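Cytochrome P450 (Bacillus subtilis subsp. subtilis, PDB 4RM4) is a heme-containing enzyme, probably a monooxygenase that uses molecular oxygen to oxidise organic substrates. Local coordinates at residues 282-287 with 316-321; 58-63 with 287-292; 48-53 with 297-302. One frame throughout, in Å; residues are numbered along the deposited sequence.

Contact 1: 282-287 with 316-321; sequences FRAPAP and SANRDE. With HEM (protoporphyrin IX containing Fe), chain B.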
loop_
_atom_site.group_PDB
_atom_site.type_symbol
_atom_site.label_atom_id
_atom_site.label_comp_id
_atom_site.label_asym_id
_atom_site.label_seq_id
_atom_site.Cartn_x
_atom_site.Cartn_y
_atom_site.Cartn_z
ATOM N N PHE A 282 -11.719 3.035 5.435
ATOM C CA PHE A 282 -11.766 4.224 6.295
ATOM C C PHE A 282 -10.488 5.058 6.243
ATOM O O PHE A 282 -10.556 6.288 6.300
ATOM C CB PHE A 282 -12.053 3.808 7.737
ATOM C CG PHE A 282 -12.652 4.899 8.588
ATOM C CD1 PHE A 282 -13.864 5.475 8.256
ATOM C CD2 PHE A 282 -12.012 5.319 9.742
ATOM C CE1 PHE A 282 -14.421 6.466 9.064
ATOM C CE2 PHE A 282 -12.568 6.302 10.552
ATOM C CZ PHE A 282 -13.764 6.878 10.207
ATOM N N ARG A 283 -9.339 4.388 6.149
ATOM C CA ARG A 283 -8.034 5.054 6.158
ATOM C C ARG A 283 -7.032 4.424 5.182
ATOM O O ARG A 283 -5.974 3.936 5.578
ATOM C CB ARG A 283 -7.448 5.112 7.580
ATOM C CG ARG A 283 -8.108 6.192 8.463
ATOM C CD ARG A 283 -7.470 6.303 9.859
ATOM N NE ARG A 283 -7.882 7.532 10.555
ATOM C CZ ARG A 283 -8.742 7.580 11.573
ATOM N NH1 ARG A 283 -9.297 6.470 12.041
ATOM N NH2 ARG A 283 -9.052 8.753 12.130
ATOM N N ALA A 284 -7.400 4.459 3.905
ATOM C CA ALA A 284 -6.582 3.901 2.828
ATOM C C ALA A 284 -5.202 4.536 2.885
ATOM O O ALA A 284 -5.096 5.746 2.993
ATOM C CB ALA A 284 -7.247 4.196 1.478
ATOM N N PRO A 285 -4.145 3.713 2.793
ATOM C CA PRO A 285 -2.757 4.185 2.837
ATOM C C PRO A 285 -2.339 4.902 1.548
ATOM O O PRO A 285 -1.422 5.726 1.562
ATOM C CB PRO A 285 -1.943 2.883 2.985
ATOM C CG PRO A 285 -2.917 1.812 3.319
ATOM C CD PRO A 285 -4.233 2.247 2.750
ATOM N N ALA A 286 -2.985 4.563 0.438
ATOM C CA ALA A 286 -2.643 5.184 -0.837
ATOM C C ALA A 286 -3.841 5.977 -1.345
ATOM O O ALA A 286 -4.648 5.464 -2.111
ATOM C CB ALA A 286 -2.202 4.116 -1.851
ATOM N N PRO A 287 -3.964 7.239 -0.905
ATOM C CA PRO A 287 -5.200 8.023 -1.088
ATOM C C PRO A 287 -5.488 8.488 -2.502
ATOM O O PRO A 287 -6.635 8.841 -2.781
ATOM C CB PRO A 287 -4.968 9.252 -0.199
ATOM C CG PRO A 287 -3.476 9.382 -0.125
ATOM C CD PRO A 287 -2.975 7.954 -0.076
ATOM N N SER A 316 -11.109 9.675 -0.881
ATOM C CA SER A 316 -12.385 10.395 -0.870
ATOM C C SER A 316 -13.535 9.493 -1.325
ATOM O O SER A 316 -14.626 9.509 -0.736
ATOM C CB SER A 316 -12.300 11.649 -1.759
ATOM O OG SER A 316 -13.555 12.330 -1.845
ATOM N N ALA A 317 -13.296 8.720 -2.385
ATOM C CA ALA A 317 -14.286 7.763 -2.881
ATOM C C ALA A 317 -14.813 6.861 -1.769
ATOM O O ALA A 317 -16.011 6.567 -1.684
ATOM C CB ALA A 317 -13.680 6.923 -3.987
ATOM N N ASN A 318 -13.903 6.452 -0.905
ATOM C CA ASN A 318 -14.182 5.489 0.141
ATOM C C ASN A 318 -15.047 6.087 1.264
ATOM O O ASN A 318 -15.535 5.351 2.126
ATOM C CB ASN A 318 -12.860 4.963 0.722
ATOM C CG ASN A 318 -12.209 3.875 -0.139
ATOM O OD1 ASN A 318 -12.742 3.455 -1.177
ATOM N ND2 ASN A 318 -11.038 3.420 0.297
ATOM N N ARG A 319 -15.227 7.411 1.244
ATOM C CA ARG A 319 -16.057 8.120 2.228
ATOM C C ARG A 319 -17.332 8.692 1.611
ATOM O O ARG A 319 -18.077 9.431 2.271
ATOM C CB ARG A 319 -15.281 9.287 2.862
ATOM C CG ARG A 319 -13.984 8.931 3.568
ATOM C CD ARG A 319 -14.284 8.046 4.753
ATOM N NE ARG A 319 -13.196 7.928 5.724
ATOM C CZ ARG A 319 -13.108 8.607 6.865
ATOM N NH1 ARG A 319 -14.034 9.515 7.188
ATOM N NH2 ARG A 319 -12.089 8.377 7.688
ATOM N N ASP A 320 -17.561 8.387 0.341
ATOM C CA ASP A 320 -18.640 8.997 -0.421
ATOM C C ASP A 320 -20.012 8.479 0.009
ATOM O O ASP A 320 -20.300 7.292 -0.105
ATOM C CB ASP A 320 -18.417 8.776 -1.916
ATOM C CG ASP A 320 -19.424 9.508 -2.770
ATOM O OD1 ASP A 320 -20.419 10.039 -2.204
ATOM O OD2 ASP A 320 -19.224 9.547 -4.004
ATOM N N GLU A 321 -20.831 9.394 0.519
ATOM C CA GLU A 321 -22.171 9.100 1.002
ATOM C C GLU A 321 -23.072 8.468 -0.067
ATOM O O GLU A 321 -24.031 7.768 0.256
ATOM C CB GLU A 321 -22.814 10.400 1.521
ATOM C CG GLU A 321 -22.004 11.129 2.626
ATOM C CD GLU A 321 -20.800 11.977 2.129
ATOM O OE1 GLU A 321 -20.407 11.915 0.943
ATOM O OE2 GLU A 321 -20.241 12.726 2.957
HETATM C CHA HEM B . -1.113 -1.785 -7.280
HETATM C CHB HEM B . -2.671 -0.218 -2.977
HETATM C CHC HEM B . 0.195 -3.466 -0.740
HETATM C CHD HEM B . 2.126 -4.687 -5.013
HETATM C C1A HEM B . -1.821 -1.100 -6.314
HETATM C C2A HEM B . -2.891 -0.149 -6.543
HETATM C C3A HEM B . -3.323 0.284 -5.355
HETATM C C4A HEM B . -2.555 -0.386 -4.332
HETATM C CMA HEM B . -4.452 1.321 -5.100
HETATM C CAA HEM B . -3.455 0.287 -7.918
HETATM C CBA HEM B . -2.554 1.324 -8.563
HETATM C CGA HEM B . -3.221 1.976 -9.753
HETATM O O1A HEM B . -2.590 2.910 -10.311
HETATM O O2A HEM B . -4.352 1.577 -10.131
HETATM C C1B HEM B . -2.051 -0.990 -2.026
HETATM C C2B HEM B . -2.367 -0.979 -0.610
HETATM C C3B HEM B . -1.563 -1.859 0.001
HETATM C C4B HEM B . -0.728 -2.484 -0.998
HETATM C CMB HEM B . -3.442 -0.077 0.035
HETATM C CAB HEM B . -1.493 -2.265 1.492
HETATM C CBB HEM B . -2.522 -2.031 2.308
HETATM C C1C HEM B . 0.938 -4.098 -1.702
HETATM C C2C HEM B . 1.872 -5.186 -1.484
HETATM C C3C HEM B . 2.395 -5.512 -2.674
HETATM C C4C HEM B . 1.816 -4.653 -3.669
HETATM C CMC HEM B . 2.148 -5.811 -0.100
HETATM C CAC HEM B . 3.447 -6.586 -3.043
HETATM C CBC HEM B . 4.210 -7.230 -2.154
HETATM C C1D HEM B . 1.462 -4.008 -6.009
HETATM C C2D HEM B . 1.799 -4.098 -7.402
HETATM C C3D HEM B . 0.791 -3.195 -8.123
HETATM C C4D HEM B . -0.060 -2.653 -7.081
HETATM C CMD HEM B . 2.934 -4.938 -8.016
HETATM C CAD HEM B . 0.703 -2.941 -9.647
HETATM C CBD HEM B . -0.273 -3.962 -10.236
HETATM C CGD HEM B . -0.481 -3.691 -11.708
HETATM O O1D HEM B . -0.996 -4.603 -12.410
HETATM O O2D HEM B . -0.104 -2.577 -12.157
HETATM N NA HEM B . -1.642 -1.208 -4.948
HETATM N NB HEM B . -1.038 -1.917 -2.214
HETATM N NC HEM B . 0.928 -3.790 -3.049
HETATM N ND HEM B . 0.372 -3.168 -5.861
HETATM FE FE HEM B . -0.461 -2.623 -4.039
HETATM O O HOH W 1 0.958 -0.652 -3.825
#
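Phe282, at the C-terminal end of helix 272-282, lies beside the turn that carries Asn318 and Arg319, and the backbones come closest where the CA atoms of Phe282 and Asn318 lie 6.7 Å apart. The chain leaves helical geometry at Arg283 and runs on irregularly toward the heme, while the partner segment comes off helix 314-317 through a type I turn from Ala317 to Asp320.

Arg319 does most of the binding. With its chain bent at chi2 (-64°), it turns the side of its guanidinium toward the end of the helix, and NH2 and NE both reach the Phe282 carbonyl O, at 2.9 and 3.2 Å. That oxygen lies in the guanidinium plane, though NH2 approaches it tilted out of the carbonyl plane. The same residue also receives the flat side of the group: the ring of Phe282 stacks on the guanidinium with the planes only 5° apart, and Arg319 CZ sits 3.7 Å from the ring centroid in a cation-pi contact. Chi1 of Phe282, -157°, swings CG anti to N and brings the ring back over the arginine. Beside this pair, Ala284 CB rests 4.0 Å from Asn318 ND2, while Asn318 OD1 is taken by the backbone N of Ile340. Asn318 O accepts from Arg281, the arginine of the ExxR signature of P450 helix K.

Carbonyl at the edge and aromatic ring on one face together fix the rotation of a buried cation, whose charge is probably stabilised further by the negative end of the helix dipole.

Contact 2: 58-63 with 287-292; sequences KVVGDK and PVLRRI. With HEM (protoporphyrin IX containing Fe), chain B.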
loop_
_atom_site.group_PDB
_atom_site.type_symbol
_atom_site.label_atom_id
_atom_site.label_comp_id
_atom_site.label_asym_id
_atom_site.label_seq_id
_atom_site.Cartn_x
_atom_site.Cartn_y
_atom_site.Cartn_z
ATOM N N LYS A 58 -14.438 5.051 -12.151
ATOM C CA LYS A 58 -14.383 5.073 -13.610
ATOM C C LYS A 58 -12.992 5.457 -14.116
ATOM O O LYS A 58 -12.450 4.796 -15.006
ATOM C CB LYS A 58 -15.423 6.033 -14.187
ATOM C CG LYS A 58 -15.271 6.215 -15.703
ATOM C CD LYS A 58 -16.556 6.725 -16.359
ATOM C CE LYS A 58 -16.392 6.848 -17.878
ATOM N NZ LYS A 58 -16.195 5.529 -18.538
ATOM N N VAL A 59 -12.421 6.531 -13.568
ATOM C CA VAL A 59 -11.080 6.963 -13.978
ATOM C C VAL A 59 -10.070 5.820 -13.802
ATOM O O VAL A 59 -9.331 5.475 -14.712
ATOM C CB VAL A 59 -10.602 8.217 -13.189
ATOM C CG1 VAL A 59 -9.108 8.515 -13.439
ATOM C CG2 VAL A 59 -11.473 9.445 -13.539
ATOM N N VAL A 60 -10.095 5.220 -12.623
ATOM C CA VAL A 60 -9.114 4.230 -12.218
ATOM C C VAL A 60 -9.262 2.958 -13.027
ATOM O O VAL A 60 -8.276 2.353 -13.409
ATOM C CB VAL A 60 -9.245 3.955 -10.699
ATOM C CG1 VAL A 60 -8.473 2.691 -10.276
ATOM C CG2 VAL A 60 -8.785 5.199 -9.922
ATOM N N GLY A 61 -10.498 2.583 -13.336
ATOM C CA GLY A 61 -10.753 1.324 -14.015
ATOM C C GLY A 61 -10.801 1.366 -15.532
ATOM O O GLY A 61 -10.647 0.332 -16.202
ATOM N N ASP A 62 -11.020 2.548 -16.094
ATOM C CA ASP A 62 -11.274 2.624 -17.521
ATOM C C ASP A 62 -9.941 2.665 -18.266
ATOM O O ASP A 62 -9.416 3.735 -18.554
ATOM C CB ASP A 62 -12.135 3.851 -17.836
ATOM C CG ASP A 62 -12.659 3.851 -19.264
ATOM O OD1 ASP A 62 -11.946 3.358 -20.161
ATOM O OD2 ASP A 62 -13.791 4.337 -19.481
ATOM N N LYS A 63 -9.388 1.491 -18.555
ATOM C CA LYS A 63 -8.102 1.409 -19.235
ATOM C C LYS A 63 -8.166 1.965 -20.654
ATOM O O LYS A 63 -7.170 2.451 -21.177
ATOM C CB LYS A 63 -7.562 -0.029 -19.244
ATOM C CG LYS A 63 -8.376 -1.012 -20.074
ATOM C CD LYS A 63 -7.801 -2.417 -20.000
ATOM C CE LYS A 63 -8.619 -3.399 -20.825
ATOM N NZ LYS A 63 -10.011 -3.491 -20.328
ATOM N N PRO A 287 -3.964 7.239 -0.905
ATOM C CA PRO A 287 -5.200 8.023 -1.088
ATOM C C PRO A 287 -5.488 8.488 -2.502
ATOM O O PRO A 287 -6.635 8.841 -2.781
ATOM C CB PRO A 287 -4.968 9.252 -0.199
ATOM C CG PRO A 287 -3.476 9.382 -0.125
ATOM C CD PRO A 287 -2.975 7.954 -0.076
ATOM N N VAL A 288 -4.476 8.517 -3.369
ATOM C CA VAL A 288 -4.640 9.154 -4.671
ATOM C C VAL A 288 -3.876 8.409 -5.785
ATOM O O VAL A 288 -2.757 7.927 -5.589
ATOM C CB VAL A 288 -4.264 10.675 -4.574
ATOM C CG1 VAL A 288 -2.782 10.855 -4.211
ATOM C CG2 VAL A 288 -4.607 11.410 -5.856
ATOM N N LEU A 289 -4.500 8.292 -6.955
ATOM C CA LEU A 289 -3.913 7.537 -8.046
ATOM C C LEU A 289 -3.947 8.438 -9.283
ATOM O O LEU A 289 -4.878 9.223 -9.442
ATOM C CB LEU A 289 -4.724 6.261 -8.280
ATOM C CG LEU A 289 -4.794 5.202 -7.184
ATOM C CD1 LEU A 289 -5.713 4.059 -7.635
ATOM C CD2 LEU A 289 -3.406 4.650 -6.846
ATOM N N ARG A 290 -2.918 8.352 -10.121
ATOM C CA ARG A 290 -2.804 9.201 -11.305
ATOM C C ARG A 290 -3.159 8.461 -12.602
ATOM O O ARG A 290 -2.849 7.282 -12.767
ATOM C CB ARG A 290 -1.372 9.749 -11.418
ATOM C CG ARG A 290 -0.892 10.571 -10.225
ATOM C CD ARG A 290 0.568 10.981 -10.405
ATOM N NE ARG A 290 1.062 11.781 -9.287
ATOM C CZ ARG A 290 1.108 13.109 -9.280
ATOM N NH1 ARG A 290 0.693 13.797 -10.335
ATOM N NH2 ARG A 290 1.573 13.753 -8.217
ATOM N N ARG A 291 -3.828 9.163 -13.511
ATOM C CA ARG A 291 -4.042 8.671 -14.868
ATOM C C ARG A 291 -3.833 9.801 -15.867
ATOM O O ARG A 291 -3.838 10.984 -15.509
ATOM C CB ARG A 291 -5.457 8.095 -15.037
ATOM C CG ARG A 291 -5.784 6.887 -14.136
ATOM C CD ARG A 291 -5.066 5.651 -14.644
ATOM N NE ARG A 291 -5.502 4.411 -14.006
ATOM C CZ ARG A 291 -4.965 3.909 -12.897
ATOM N NH1 ARG A 291 -3.988 4.560 -12.286
ATOM N NH2 ARG A 291 -5.417 2.763 -12.393
ATOM N N ILE A 292 -3.641 9.429 -17.126
ATOM C CA ILE A 292 -3.607 10.397 -18.213
ATOM C C ILE A 292 -4.740 10.061 -19.162
ATOM O O ILE A 292 -4.912 8.906 -19.529
ATOM C CB ILE A 292 -2.264 10.349 -18.977
ATOM C CG1 ILE A 292 -1.109 10.628 -18.029
ATOM C CG2 ILE A 292 -2.247 11.368 -20.116
ATOM C CD1 ILE A 292 -1.120 12.007 -17.469
HETATM C CHA HEM B . -1.113 -1.785 -7.280
HETATM C CHB HEM B . -2.671 -0.218 -2.977
HETATM C CHC HEM B . 0.195 -3.466 -0.740
HETATM C CHD HEM B . 2.126 -4.687 -5.013
HETATM C C1A HEM B . -1.821 -1.100 -6.314
HETATM C C2A HEM B . -2.891 -0.149 -6.543
HETATM C C3A HEM B . -3.323 0.284 -5.355
HETATM C C4A HEM B . -2.555 -0.386 -4.332
HETATM C CMA HEM B . -4.452 1.321 -5.100
HETATM C CAA HEM B . -3.455 0.287 -7.918
HETATM C CBA HEM B . -2.554 1.324 -8.563
HETATM C CGA HEM B . -3.221 1.976 -9.753
HETATM O O1A HEM B . -2.590 2.910 -10.311
HETATM O O2A HEM B . -4.352 1.577 -10.131
HETATM C C1B HEM B . -2.051 -0.990 -2.026
HETATM C C2B HEM B . -2.367 -0.979 -0.610
HETATM C C3B HEM B . -1.563 -1.859 0.001
HETATM C C4B HEM B . -0.728 -2.484 -0.998
HETATM C CMB HEM B . -3.442 -0.077 0.035
HETATM C CAB HEM B . -1.493 -2.265 1.492
HETATM C CBB HEM B . -2.522 -2.031 2.308
HETATM C C1C HEM B . 0.938 -4.098 -1.702
HETATM C C2C HEM B . 1.872 -5.186 -1.484
HETATM C C3C HEM B . 2.395 -5.512 -2.674
HETATM C C4C HEM B . 1.816 -4.653 -3.669
HETATM C CMC HEM B . 2.148 -5.811 -0.100
HETATM C CAC HEM B . 3.447 -6.586 -3.043
HETATM C CBC HEM B . 4.210 -7.230 -2.154
HETATM C C1D HEM B . 1.462 -4.008 -6.009
HETATM C C2D HEM B . 1.799 -4.098 -7.402
HETATM C C3D HEM B . 0.791 -3.195 -8.123
HETATM C C4D HEM B . -0.060 -2.653 -7.081
HETATM C CMD HEM B . 2.934 -4.938 -8.016
HETATM C CAD HEM B . 0.703 -2.941 -9.647
HETATM C CBD HEM B . -0.273 -3.962 -10.236
HETATM C CGD HEM B . -0.481 -3.691 -11.708
HETATM O O1D HEM B . -0.996 -4.603 -12.410
HETATM O O2D HEM B . -0.104 -2.577 -12.157
HETATM N NA HEM B . -1.642 -1.208 -4.948
HETATM N NB HEM B . -1.038 -1.917 -2.214
HETATM N NC HEM B . 0.928 -3.790 -3.049
HETATM N ND HEM B . 0.372 -3.168 -5.861
HETATM FE FE HEM B . -0.461 -2.623 -4.039
HETATM O O HOH W 2 -7.649 3.697 -15.968
HETATM O O HOH W 1 0.958 -0.652 -3.825
#
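The heme-propionate site of the P450 fold joins Val60, near the end of helix 53-61 (helix B), to Arg291 on strand 289-293. Arg291 bends at chi2 (-74°), which brings its guanidinium between the helix and the propionate of heme ring A. NH2 meets HEM O2A at 2.8 Å in a nearly straight bond (175°), and NH1 meets HEM O1A at 2.9 Å, so the carboxylate is held at both oxygens, edge-on to the guanidinium. NH2 also donates to Val60 O (3.1 Å) on a lone pair of that carbonyl, and NH1 to Arg290 O. A water takes the remaining N-H, that of Arg291 NE, at 3.0 Å and is hydrogen-bonded to Val59 O as well. All five N-H groups thus have acceptors.

Carbon contacts flank this polar core. Val59 CG1 lies against Arg291 CG at 3.8 Å, and Val60 CG2 packs on Leu289 CD1, whose sister methyl CD2 reaches the heme at CBA (3.8 Å). A leucine in place of Arg291 would probably leave the propionate without this counter-charge and its two donors, and Val60 O and the water without their N-H partners.

In the sheet, Arg291 pairs through its backbone with Val310 while Ile292 pairs with Ser67. The helix packs over the same sheet, Val60 touching Ala312 of strand 309-312, and also borders the separate hairpin 297-299/302-304.

Contact 3: 48-53 with 297-302; sequences WSVFLY and TEIGGH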
loop_
_atom_site.group_PDB
_atom_site.type_symbol
_atom_site.label_atom_id
_atom_site.label_comp_id
_atom_site.label_asym_id
_atom_site.label_seq_id
_atom_site.Cartn_x
_atom_site.Cartn_y
_atom_site.Cartn_z
ATOM N N TRP A 48 -6.463 17.724 -13.110
ATOM C CA TRP A 48 -7.794 17.514 -12.569
ATOM C C TRP A 48 -7.767 16.664 -11.301
ATOM O O TRP A 48 -7.005 15.716 -11.213
ATOM C CB TRP A 48 -8.644 16.782 -13.604
ATOM C CG TRP A 48 -8.979 17.580 -14.815
ATOM C CD1 TRP A 48 -8.347 17.570 -16.015
ATOM C CD2 TRP A 48 -10.077 18.469 -14.943
ATOM N NE1 TRP A 48 -8.974 18.423 -16.890
ATOM C CE2 TRP A 48 -10.046 18.990 -16.249
ATOM C CE3 TRP A 48 -11.075 18.899 -14.066
ATOM C CZ2 TRP A 48 -10.977 19.915 -16.705
ATOM C CZ3 TRP A 48 -12.013 19.803 -14.523
ATOM C CH2 TRP A 48 -11.949 20.309 -15.828
ATOM N N SER A 49 -8.629 16.989 -10.345
ATOM C CA SER A 49 -8.827 16.153 -9.161
ATOM C C SER A 49 -10.274 15.664 -9.116
ATOM O O SER A 49 -11.205 16.423 -9.350
ATOM C CB SER A 49 -8.465 16.922 -7.884
ATOM O OG SER A 49 -7.063 17.127 -7.828
ATOM N N VAL A 50 -10.462 14.380 -8.846
ATOM C CA VAL A 50 -11.783 13.777 -8.904
ATOM C C VAL A 50 -12.062 13.138 -7.537
ATOM O O VAL A 50 -11.216 12.428 -7.020
ATOM C CB VAL A 50 -11.881 12.741 -10.050
ATOM C CG1 VAL A 50 -13.162 11.966 -9.941
ATOM C CG2 VAL A 50 -11.814 13.456 -11.410
ATOM N N PHE A 51 -13.226 13.421 -6.948
ATOM C CA PHE A 51 -13.480 13.074 -5.547
ATOM C C PHE A 51 -14.657 12.126 -5.265
ATOM O O PHE A 51 -14.732 11.560 -4.175
ATOM C CB PHE A 51 -13.673 14.352 -4.710
ATOM C CG PHE A 51 -12.432 15.207 -4.607
ATOM C CD1 PHE A 51 -11.502 14.979 -3.612
ATOM C CD2 PHE A 51 -12.205 16.241 -5.511
ATOM C CE1 PHE A 51 -10.342 15.767 -3.523
ATOM C CE2 PHE A 51 -11.055 17.026 -5.430
ATOM C CZ PHE A 51 -10.124 16.784 -4.431
ATOM N N LEU A 52 -15.580 11.971 -6.215
ATOM C CA LEU A 52 -16.756 11.122 -5.988
ATOM C C LEU A 52 -16.479 9.666 -6.337
ATOM O O LEU A 52 -15.750 9.375 -7.279
ATOM C CB LEU A 52 -17.964 11.610 -6.804
ATOM C CG LEU A 52 -18.618 12.955 -6.471
ATOM C CD1 LEU A 52 -19.739 13.264 -7.447
ATOM C CD2 LEU A 52 -19.155 12.965 -5.042
ATOM N N TYR A 53 -17.077 8.754 -5.585
ATOM C CA TYR A 53 -16.857 7.323 -5.828
ATOM C C TYR A 53 -17.048 6.877 -7.299
ATOM O O TYR A 53 -16.178 6.230 -7.875
ATOM C CB TYR A 53 -17.735 6.491 -4.891
ATOM C CG TYR A 53 -17.530 4.999 -5.004
ATOM C CD1 TYR A 53 -16.669 4.320 -4.140
ATOM C CD2 TYR A 53 -18.198 4.270 -5.977
ATOM C CE1 TYR A 53 -16.487 2.937 -4.253
ATOM C CE2 TYR A 53 -18.017 2.918 -6.105
ATOM C CZ TYR A 53 -17.167 2.251 -5.246
ATOM O OH TYR A 53 -17.022 0.888 -5.393
ATOM N N THR A 297 -12.641 13.373 -23.145
ATOM C CA THR A 297 -13.808 12.685 -22.615
ATOM C C THR A 297 -14.336 13.421 -21.387
ATOM O O THR A 297 -13.666 14.295 -20.846
ATOM C CB THR A 297 -13.495 11.222 -22.258
ATOM O OG1 THR A 297 -14.720 10.522 -22.005
ATOM C CG2 THR A 297 -12.599 11.143 -21.033
ATOM N N GLU A 298 -15.539 13.078 -20.949
ATOM C CA GLU A 298 -16.125 13.785 -19.818
ATOM C C GLU A 298 -16.128 12.945 -18.556
ATOM O O GLU A 298 -16.396 11.749 -18.585
ATOM C CB GLU A 298 -17.540 14.263 -20.146
ATOM C CG GLU A 298 -17.578 15.356 -21.199
ATOM C CD GLU A 298 -18.985 15.866 -21.447
ATOM O OE1 GLU A 298 -19.878 15.561 -20.623
ATOM O OE2 GLU A 298 -19.187 16.565 -22.459
ATOM N N ILE A 299 -15.822 13.586 -17.438
ATOM C CA ILE A 299 -15.906 12.927 -16.151
ATOM C C ILE A 299 -16.766 13.786 -15.246
ATOM O O ILE A 299 -16.464 14.951 -15.019
ATOM C CB ILE A 299 -14.517 12.717 -15.523
ATOM C CG1 ILE A 299 -13.758 11.620 -16.274
ATOM C CG2 ILE A 299 -14.655 12.336 -14.060
ATOM C CD1 ILE A 299 -14.371 10.229 -16.108
ATOM N N GLY A 300 -17.855 13.207 -14.754
ATOM C CA GLY A 300 -18.807 13.939 -13.945
ATOM C C GLY A 300 -19.351 15.150 -14.675
ATOM O O GLY A 300 -19.700 16.141 -14.054
ATOM N N GLY A 301 -19.401 15.074 -16.003
ATOM C CA GLY A 301 -19.906 16.178 -16.802
ATOM C C GLY A 301 -18.894 17.273 -17.099
ATOM O O GLY A 301 -19.262 18.353 -17.560
ATOM N N HIS A 302 -17.615 16.999 -16.844
ATOM C CA HIS A 302 -16.552 17.949 -17.143
ATOM C C HIS A 302 -15.636 17.389 -18.232
ATOM O O HIS A 302 -15.213 16.237 -18.157
ATOM C CB HIS A 302 -15.716 18.248 -15.893
ATOM C CG HIS A 302 -16.433 19.050 -14.850
ATOM N ND1 HIS A 302 -17.237 18.475 -13.890
ATOM C CD2 HIS A 302 -16.452 20.382 -14.610
ATOM C CE1 HIS A 302 -17.731 19.421 -13.106
ATOM N NE2 HIS A 302 -17.273 20.585 -13.524
#
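Val50 and Ile299 form the close-packed half of this contact, two buried side chains that cross at about a right angle and touch through their CG2 methyls at 4.0 Å. Ile299 has CG2 anti to its own N, which carries that branch to the valine; Val50 offers the methyl lying beside its N. Val50 also leans on Val56 of helix 53-61, so the methyl pair belongs to a small apolar cluster between strand and helix, and Asp55 of that helix touches both side chains.

Ile299 opens the turn of a beta hairpin with a two-residue loop, linking strands 297-299 and 302-304. A type I' turn spans Ile299 to His302, with Gly300 and Gly301 at its corners, both at positive phi, and it is closed by reciprocal backbone bonds, from Ile299 N to His302 O (2.8 Å) and from His302 N to Ile299 O (3.0 Å). Strand 47-50 belongs to a different sheet, where Trp48 and Val50 pair with strand 309-312, so the hairpin meets it through side chains alone.

Toward the solvent the fit slackens. The CA atoms of Trp48 and His302 are 9.9 Å apart, against 8.4 Å for Val50 and Ile299, and the benzene end of the indole reaches the hairpin with CZ3 4.2 Å from His302 CB. Trp48 NE1 is engaged by Asp308. His302 turns its ring back to its own turn, where ND1 makes a weak bond to Gly300 O (3.4 Å). Gly300 and Gly301 are exposed, and Trp48, Gly301 and His302 all touch a crystal neighbour.

Contacts 1 and 2 are both buried; contact 2 grips the heme, whereas contact 1 touches it only through Pro285. The centre of contact 3 lies about 24 Å from the centre of the chain, and this contact is partly exposed. The first two share Pro287, and each centres on an arginine: one is stacked on a ring and bound to a helix-end carbonyl, the other is committed to an anion. Contact 3 relies on apolar packing instead. Helix 53-61 ties contacts 2 and 3 together, since it follows strand 47-50 after two residues and Val59 CG2 meets Ile299 CD1 at 4.0 Å. Contacts 1 and 3 join at the start of that helix, where Ser316 and Asp320 probably hydrogen-bond the backbone of Phe51 and Tyr53.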